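Diaminopimelate decarboxylase (Methanocaldococcus jannaschii, PDB 1TWI) catalyses the pyridoxal-phosphate-dependent decarboxylation of meso-diaminopimelate to L-lysine, the last step of lysine biosynthesis by the diaminopimelate pathway. Local coordinates at residues A[66-71]-A[96-101]; A[42-47]-A[81-86]. One frame throughout, in Å; residues are numbered along the deposited sequence.

Overall arrangement
Both contacts belong to the first beta-alpha units of the parallel barrel. Contact 1 begins on strand 62-67: the turn at its C-terminal end sends a tyrosine out to helix 92-100. Contact 2 joins the elements beside that strand, helix 37-58 and the loop leaving helix 74-82, and packs on its Val64. All four touching residues of contact 1 are buried; in contact 2 two of the four are, and a bridging water enters. Tyr68 and Tyr44 both touch alkyl and backbone atoms, but Tyr44 adds sulfur and the water. The two contacts join where Tyr66 N lies 3.1 Å from Gly86 O, a probable hydrogen bond between neighbouring strands.

Contact 1 of 2, residues A[66-71]-A[96-101]; sequences YAYKAN and YIAKLS. With PLP (pyridoxal-5'-phosphate), chain E.
Tyr68 reaches across to helix 92-100 and is the one side chain of 66-71 that touches it. Its ring meets the helix obliquely: CE2 lies 3.7 Å from Ile97 CG2, and the phenol oxygen presses on the backbone, Tyr68 OH being 3.2 Å from Ala98 CA. Ala98 CB lies 3.5 Å from Tyr68 OH. This is the tight part, closed in further by Thr77 of helix 74-82 and Ala87 of strand 86-89. Toward Ser101 the fit loosens, with Tyr68 OH 4.0 Å from Ser101 CB. Ser101 OG turns back on its own helix and donates to Ile97 O at 2.7 Å, from above the carbonyl plane. On the side of the helix turned from Tyr68, Lys99 is partly exposed and Leu100 exposed, though Leu100 also packs on Ile424 of the second subunit.

Behind Tyr68, backbone bonds hold a short 3-10 turn, and Tyr66 OH fixes the residue after it, donating in the carbonyl plane to a lone pair of Asn71 O. Bends at chi2 (-138°) and chi3 (90°) lay Lys69 CD and CE alongside the PLP aldehyde, with Lys69 CD 3.1 Å from PLP O4A. Lys69 NZ forms a salt bridge with Asp88. Lys69 carries the cofactor as a Schiff base in the resting enzyme, though unattached here; a lysine at the end of the first barrel strand is characteristic of fold-type III PLP enzymes.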
loop_
_atom_site.group_PDB
_atom_site.type_symbol
_atom_site.label_atom_id
_atom_site.label_comp_id
_atom_site.label_asym_id
_atom_site.label_seq_id
_atom_site.Cartn_x
_atom_site.Cartn_y
_atom_site.Cartn_z
ATOM N N TYR A 66 -5.454 22.297 4.006
ATOM C CA TYR A 66 -5.210 20.941 4.516
ATOM C C TYR A 66 -4.895 19.948 3.406
ATOM O O TYR A 66 -5.607 19.871 2.431
ATOM C CB TYR A 66 -6.409 20.498 5.390
ATOM C CG TYR A 66 -6.411 19.045 5.712
ATOM C CD1 TYR A 66 -5.380 18.464 6.457
ATOM C CD2 TYR A 66 -7.447 18.224 5.247
ATOM C CE1 TYR A 66 -5.369 17.097 6.736
ATOM C CE2 TYR A 66 -7.448 16.853 5.516
ATOM C CZ TYR A 66 -6.410 16.294 6.252
ATOM O OH TYR A 66 -6.392 14.932 6.441
ATOM N N ALA A 67 -3.806 19.204 3.539
ATOM C CA ALA A 67 -3.465 18.272 2.482
ATOM C C ALA A 67 -4.334 16.998 2.577
ATOM O O ALA A 67 -4.093 16.116 3.454
ATOM C CB ALA A 67 -2.011 17.896 2.574
ATOM N N TYR A 68 -5.332 16.923 1.698
ATOM C CA TYR A 68 -6.267 15.804 1.672
ATOM C C TYR A 68 -5.615 14.462 1.566
ATOM O O TYR A 68 -6.152 13.481 2.075
ATOM C CB TYR A 68 -7.268 15.942 0.501
ATOM C CG TYR A 68 -8.497 16.742 0.882
ATOM C CD1 TYR A 68 -8.403 17.773 1.834
ATOM C CD2 TYR A 68 -9.754 16.459 0.303
ATOM C CE1 TYR A 68 -9.561 18.524 2.203
ATOM C CE2 TYR A 68 -10.917 17.196 0.655
ATOM C CZ TYR A 68 -10.814 18.216 1.584
ATOM O OH TYR A 68 -11.907 18.997 1.870
ATOM N N LYS A 69 -4.432 14.402 0.975
ATOM C CA LYS A 69 -3.817 13.076 0.785
ATOM C C LYS A 69 -3.569 12.403 2.124
ATOM O O LYS A 69 -3.442 11.183 2.179
ATOM C CB LYS A 69 -2.522 13.153 -0.021
ATOM C CG LYS A 69 -1.319 13.805 0.675
ATOM C CD LYS A 69 -0.565 14.734 -0.330
ATOM C CE LYS A 69 -1.202 16.156 -0.233
ATOM N NZ LYS A 69 -0.780 17.162 -1.190
ATOM N N ALA A 70 -3.497 13.198 3.199
ATOM C CA ALA A 70 -3.268 12.629 4.545
ATOM C C ALA A 70 -4.461 11.867 5.138
ATOM O O ALA A 70 -4.284 10.897 5.893
ATOM C CB ALA A 70 -2.818 13.731 5.518
ATOM N N ASN A 71 -5.666 12.252 4.742
ATOM C CA ASN A 71 -6.897 11.618 5.262
ATOM C C ASN A 71 -8.045 12.424 4.645
ATOM O O ASN A 71 -8.246 13.601 5.010
ATOM C CB ASN A 71 -6.976 11.768 6.789
ATOM C CG ASN A 71 -8.054 10.845 7.409
ATOM O OD1 ASN A 71 -9.113 10.644 6.815
ATOM N ND2 ASN A 71 -7.793 10.311 8.589
ATOM N N TYR A 96 -13.339 16.683 -5.684
ATOM C CA TYR A 96 -14.757 16.305 -5.543
ATOM C C TYR A 96 -15.099 16.269 -4.042
ATOM O O TYR A 96 -16.102 16.822 -3.586
ATOM C CB TYR A 96 -14.920 14.901 -6.172
ATOM C CG TYR A 96 -16.316 14.386 -6.285
ATOM C CD1 TYR A 96 -17.090 14.738 -7.390
ATOM C CD2 TYR A 96 -16.844 13.510 -5.337
ATOM C CE1 TYR A 96 -18.371 14.230 -7.554
ATOM C CE2 TYR A 96 -18.154 12.969 -5.495
ATOM C CZ TYR A 96 -18.891 13.358 -6.624
ATOM O OH TYR A 96 -20.169 12.888 -6.857
ATOM N N ILE A 97 -14.289 15.566 -3.257
ATOM C CA ILE A 97 -14.549 15.515 -1.819
ATOM C C ILE A 97 -14.487 16.935 -1.168
ATOM O O ILE A 97 -15.325 17.252 -0.294
ATOM C CB ILE A 97 -13.534 14.540 -1.118
ATOM C CG1 ILE A 97 -13.835 13.092 -1.512
ATOM C CG2 ILE A 97 -13.613 14.655 0.369
ATOM C CD1 ILE A 97 -12.618 12.174 -1.212
ATOM N N ALA A 98 -13.525 17.777 -1.555
ATOM C CA ALA A 98 -13.453 19.125 -0.962
ATOM C C ALA A 98 -14.726 19.909 -1.230
ATOM O O ALA A 98 -15.250 20.584 -0.321
ATOM C CB ALA A 98 -12.208 19.939 -1.496
ATOM N N LYS A 99 -15.213 19.840 -2.481
ATOM C CA LYS A 99 -16.440 20.563 -2.835
ATOM C C LYS A 99 -17.623 19.946 -2.104
ATOM O O LYS A 99 -18.444 20.694 -1.603
ATOM C CB LYS A 99 -16.690 20.565 -4.351
ATOM C CG LYS A 99 -15.654 21.299 -5.173
ATOM C CD LYS A 99 -15.618 22.758 -4.831
ATOM C CE LYS A 99 -16.764 23.535 -5.553
ATOM N NZ LYS A 99 -16.734 25.004 -5.248
ATOM N N LEU A 100 -17.726 18.609 -2.028
ATOM C CA LEU A 100 -18.835 18.031 -1.278
ATOM C C LEU A 100 -18.668 18.333 0.237
ATOM O O LEU A 100 -19.607 18.209 1.010
ATOM C CB LEU A 100 -18.939 16.512 -1.474
ATOM C CG LEU A 100 -19.478 16.148 -2.888
ATOM C CD1 LEU A 100 -19.784 14.612 -2.934
ATOM C CD2 LEU A 100 -20.761 16.982 -3.208
ATOM N N SER A 101 -17.489 18.761 0.655
ATOM C CA SER A 101 -17.312 19.036 2.097
ATOM C C SER A 101 -17.600 20.515 2.391
ATOM O O SER A 101 -17.467 20.961 3.531
ATOM C CB SER A 101 -15.877 18.719 2.507
ATOM O OG SER A 101 -15.630 17.319 2.406
HETATM N N1 PLP E . 1.759 19.732 -0.062
HETATM C C2 PLP E . 2.226 18.859 -1.029
HETATM C C2A PLP E . 2.471 19.455 -2.436
HETATM C C3 PLP E . 2.406 17.527 -0.664
HETATM O O3 PLP E . 2.863 16.698 -1.638
HETATM C C4 PLP E . 2.187 17.048 0.600
HETATM C C4A PLP E . 2.427 15.529 0.900
HETATM O O4A PLP E . 2.543 14.817 -0.047
HETATM C C5 PLP E . 1.714 17.932 1.596
HETATM C C6 PLP E . 1.530 19.255 1.225
HETATM C C5A PLP E . 1.419 17.590 3.050
HETATM O O4P PLP E . 2.584 17.057 3.732
HETATM P P PLP E . 2.563 16.749 5.287
HETATM O O1P PLP E . 3.910 16.212 5.547
HETATM O O2P PLP E . 1.493 15.711 5.475
HETATM O O3P PLP E . 2.300 17.998 6.000
#

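Contact 2 of 2, residues A[42-47]-A[81-86]; sequences INYNRY and AKLGCG
The CA atoms of Tyr44 and Cys85 come within 8.2 Å, the nearest between 42-47 and 81-86, where helix 37-58 passes the loop in which helix 74-82 gives way to strand 86-89. That loop opens with a Schellman motif: Gly84, at phi 99°, turns the chain out of the helix, a part of the alpha-to-beta connection in this alpha/beta barrel. Tyr44 spans the distance, its ring extended from the helix with CG anti to the backbone N (chi1 -179°). Leu83 meets the CD2/CE2 side of the ring and slides past it in the opposite direction, with Leu83 CB 4.0 Å from Tyr44 CD2. Cys85 takes the CD1/CE1 side in an oblique sulfur-aromatic contact: its SG is 3.5 Å from Tyr44 CE1, and the line from SG to the ring centre runs 59° off the normal. Val64 of strand 62-67 touches both Tyr44 and Cys85, so the contact rests on the barrel wall, while Leu83 and Gly84 remain partly exposed. The phenol oxygen lies close to the peptide after Gly84, yet the angle from Cys85 N is too poor for a hydrogen bond. A water bonds to Tyr44 OH in the ring plane at 2.5 Å, and the same molecule donates to Leu83 O at 2.9 Å.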
loop_
_atom_site.group_PDB
_atom_site.type_symbol
_atom_site.label_atom_id
_atom_site.label_comp_id
_atom_site.label_asym_id
_atom_site.label_seq_id
_atom_site.Cartn_x
_atom_site.Cartn_y
_atom_site.Cartn_z
ATOM N N ILE A 42 -7.617 21.086 18.131
ATOM C CA ILE A 42 -6.387 21.624 18.783
ATOM C C ILE A 42 -5.249 21.818 17.771
ATOM O O ILE A 42 -4.578 22.879 17.745
ATOM C CB ILE A 42 -5.891 20.661 19.884
ATOM C CG1 ILE A 42 -6.853 20.785 21.084
ATOM C CG2 ILE A 42 -4.369 20.972 20.220
ATOM C CD1 ILE A 42 -6.738 19.669 22.120
ATOM N N ASN A 43 -5.031 20.812 16.918
ATOM C CA ASN A 43 -3.925 20.938 15.950
ATOM C C ASN A 43 -4.167 22.110 14.986
ATOM O O ASN A 43 -3.247 22.862 14.659
ATOM C CB ASN A 43 -3.750 19.604 15.163
ATOM C CG ASN A 43 -3.269 18.455 16.055
ATOM O OD1 ASN A 43 -2.812 18.685 17.188
ATOM N ND2 ASN A 43 -3.366 17.210 15.560
ATOM N N TYR A 44 -5.416 22.254 14.529
ATOM C CA TYR A 44 -5.765 23.307 13.610
ATOM C C TYR A 44 -5.605 24.665 14.301
ATOM O O TYR A 44 -5.048 25.605 13.741
ATOM C CB TYR A 44 -7.232 23.173 13.160
ATOM C CG TYR A 44 -7.628 24.252 12.184
ATOM C CD1 TYR A 44 -7.072 24.292 10.907
ATOM C CD2 TYR A 44 -8.507 25.254 12.551
ATOM C CE1 TYR A 44 -7.388 25.324 10.014
ATOM C CE2 TYR A 44 -8.836 26.287 11.677
ATOM C CZ TYR A 44 -8.274 26.311 10.409
ATOM O OH TYR A 44 -8.618 27.321 9.531
ATOM N N ASN A 45 -6.139 24.775 15.510
ATOM C CA ASN A 45 -6.052 26.036 16.255
ATOM C C ASN A 45 -4.582 26.422 16.538
ATOM O O ASN A 45 -4.301 27.607 16.657
ATOM C CB ASN A 45 -6.778 25.943 17.578
ATOM C CG ASN A 45 -8.311 25.891 17.413
ATOM O OD1 ASN A 45 -8.865 26.268 16.351
ATOM N ND2 ASN A 45 -8.996 25.445 18.473
ATOM N N ARG A 46 -3.675 25.446 16.678
ATOM C CA ARG A 46 -2.277 25.788 16.885
ATOM C C ARG A 46 -1.718 26.549 15.659
ATOM O O ARG A 46 -0.869 27.492 15.778
ATOM C CB ARG A 46 -1.450 24.525 17.160
ATOM C CG ARG A 46 -1.504 24.123 18.652
ATOM C CD ARG A 46 -0.860 22.748 18.914
ATOM N NE ARG A 46 -0.993 22.389 20.325
ATOM C CZ ARG A 46 -1.000 21.137 20.791
ATOM N NH1 ARG A 46 -0.873 20.115 19.963
ATOM N NH2 ARG A 46 -1.201 20.901 22.099
ATOM N N TYR A 47 -2.128 26.108 14.469
ATOM C CA TYR A 47 -1.714 26.837 13.282
ATOM C C TYR A 47 -2.304 28.228 13.234
ATOM O O TYR A 47 -1.593 29.235 12.955
ATOM C CB TYR A 47 -2.144 26.088 12.018
ATOM C CG TYR A 47 -1.062 25.127 11.547
ATOM C CD1 TYR A 47 0.054 25.599 10.831
ATOM C CD2 TYR A 47 -1.167 23.768 11.789
ATOM C CE1 TYR A 47 1.048 24.695 10.367
ATOM C CE2 TYR A 47 -0.190 22.863 11.343
ATOM C CZ TYR A 47 0.900 23.347 10.642
ATOM O OH TYR A 47 1.845 22.469 10.237
ATOM N N ALA A 81 -13.554 21.636 7.103
ATOM C CA ALA A 81 -14.200 22.731 6.367
ATOM C C ALA A 81 -14.972 23.651 7.369
ATOM O O ALA A 81 -14.913 24.895 7.278
ATOM C CB ALA A 81 -15.232 22.176 5.325
ATOM N N LYS A 82 -15.717 23.032 8.266
ATOM C CA LYS A 82 -16.471 23.794 9.237
ATOM C C LYS A 82 -15.580 24.638 10.148
ATOM O O LYS A 82 -16.029 25.669 10.634
ATOM C CB LYS A 82 -17.353 22.867 10.072
ATOM C CG LYS A 82 -18.595 22.412 9.298
ATOM C CD LYS A 82 -19.600 21.870 10.293
ATOM C CE LYS A 82 -20.864 21.277 9.657
ATOM N NZ LYS A 82 -21.715 22.281 8.951
ATOM N N LEU A 83 -14.336 24.232 10.357
ATOM C CA LEU A 83 -13.424 25.044 11.152
ATOM C C LEU A 83 -12.871 26.270 10.383
ATOM O O LEU A 83 -12.219 27.130 10.984
ATOM C CB LEU A 83 -12.257 24.202 11.681
ATOM C CG LEU A 83 -12.632 23.069 12.637
ATOM C CD1 LEU A 83 -11.390 22.278 13.046
ATOM C CD2 LEU A 83 -13.310 23.682 13.887
ATOM N N GLY A 84 -13.153 26.365 9.085
ATOM C CA GLY A 84 -12.659 27.477 8.271
ATOM C C GLY A 84 -11.407 27.127 7.464
ATOM O O GLY A 84 -10.772 27.965 6.794
ATOM N N CYS A 85 -11.045 25.856 7.523
ATOM C CA CYS A 85 -9.852 25.382 6.838
ATOM C C CYS A 85 -10.024 25.254 5.311
ATOM O O CYS A 85 -11.148 25.021 4.827
ATOM C CB CYS A 85 -9.501 24.014 7.444
ATOM S SG CYS A 85 -7.821 23.445 7.108
ATOM N N GLY A 86 -8.931 25.450 4.561
ATOM C CA GLY A 86 -8.961 25.272 3.101
ATOM C C GLY A 86 -8.545 23.844 2.752
ATOM O O GLY A 86 -8.498 22.980 3.638
HETATM O O HOH W 1 -10.115 29.125 10.513
#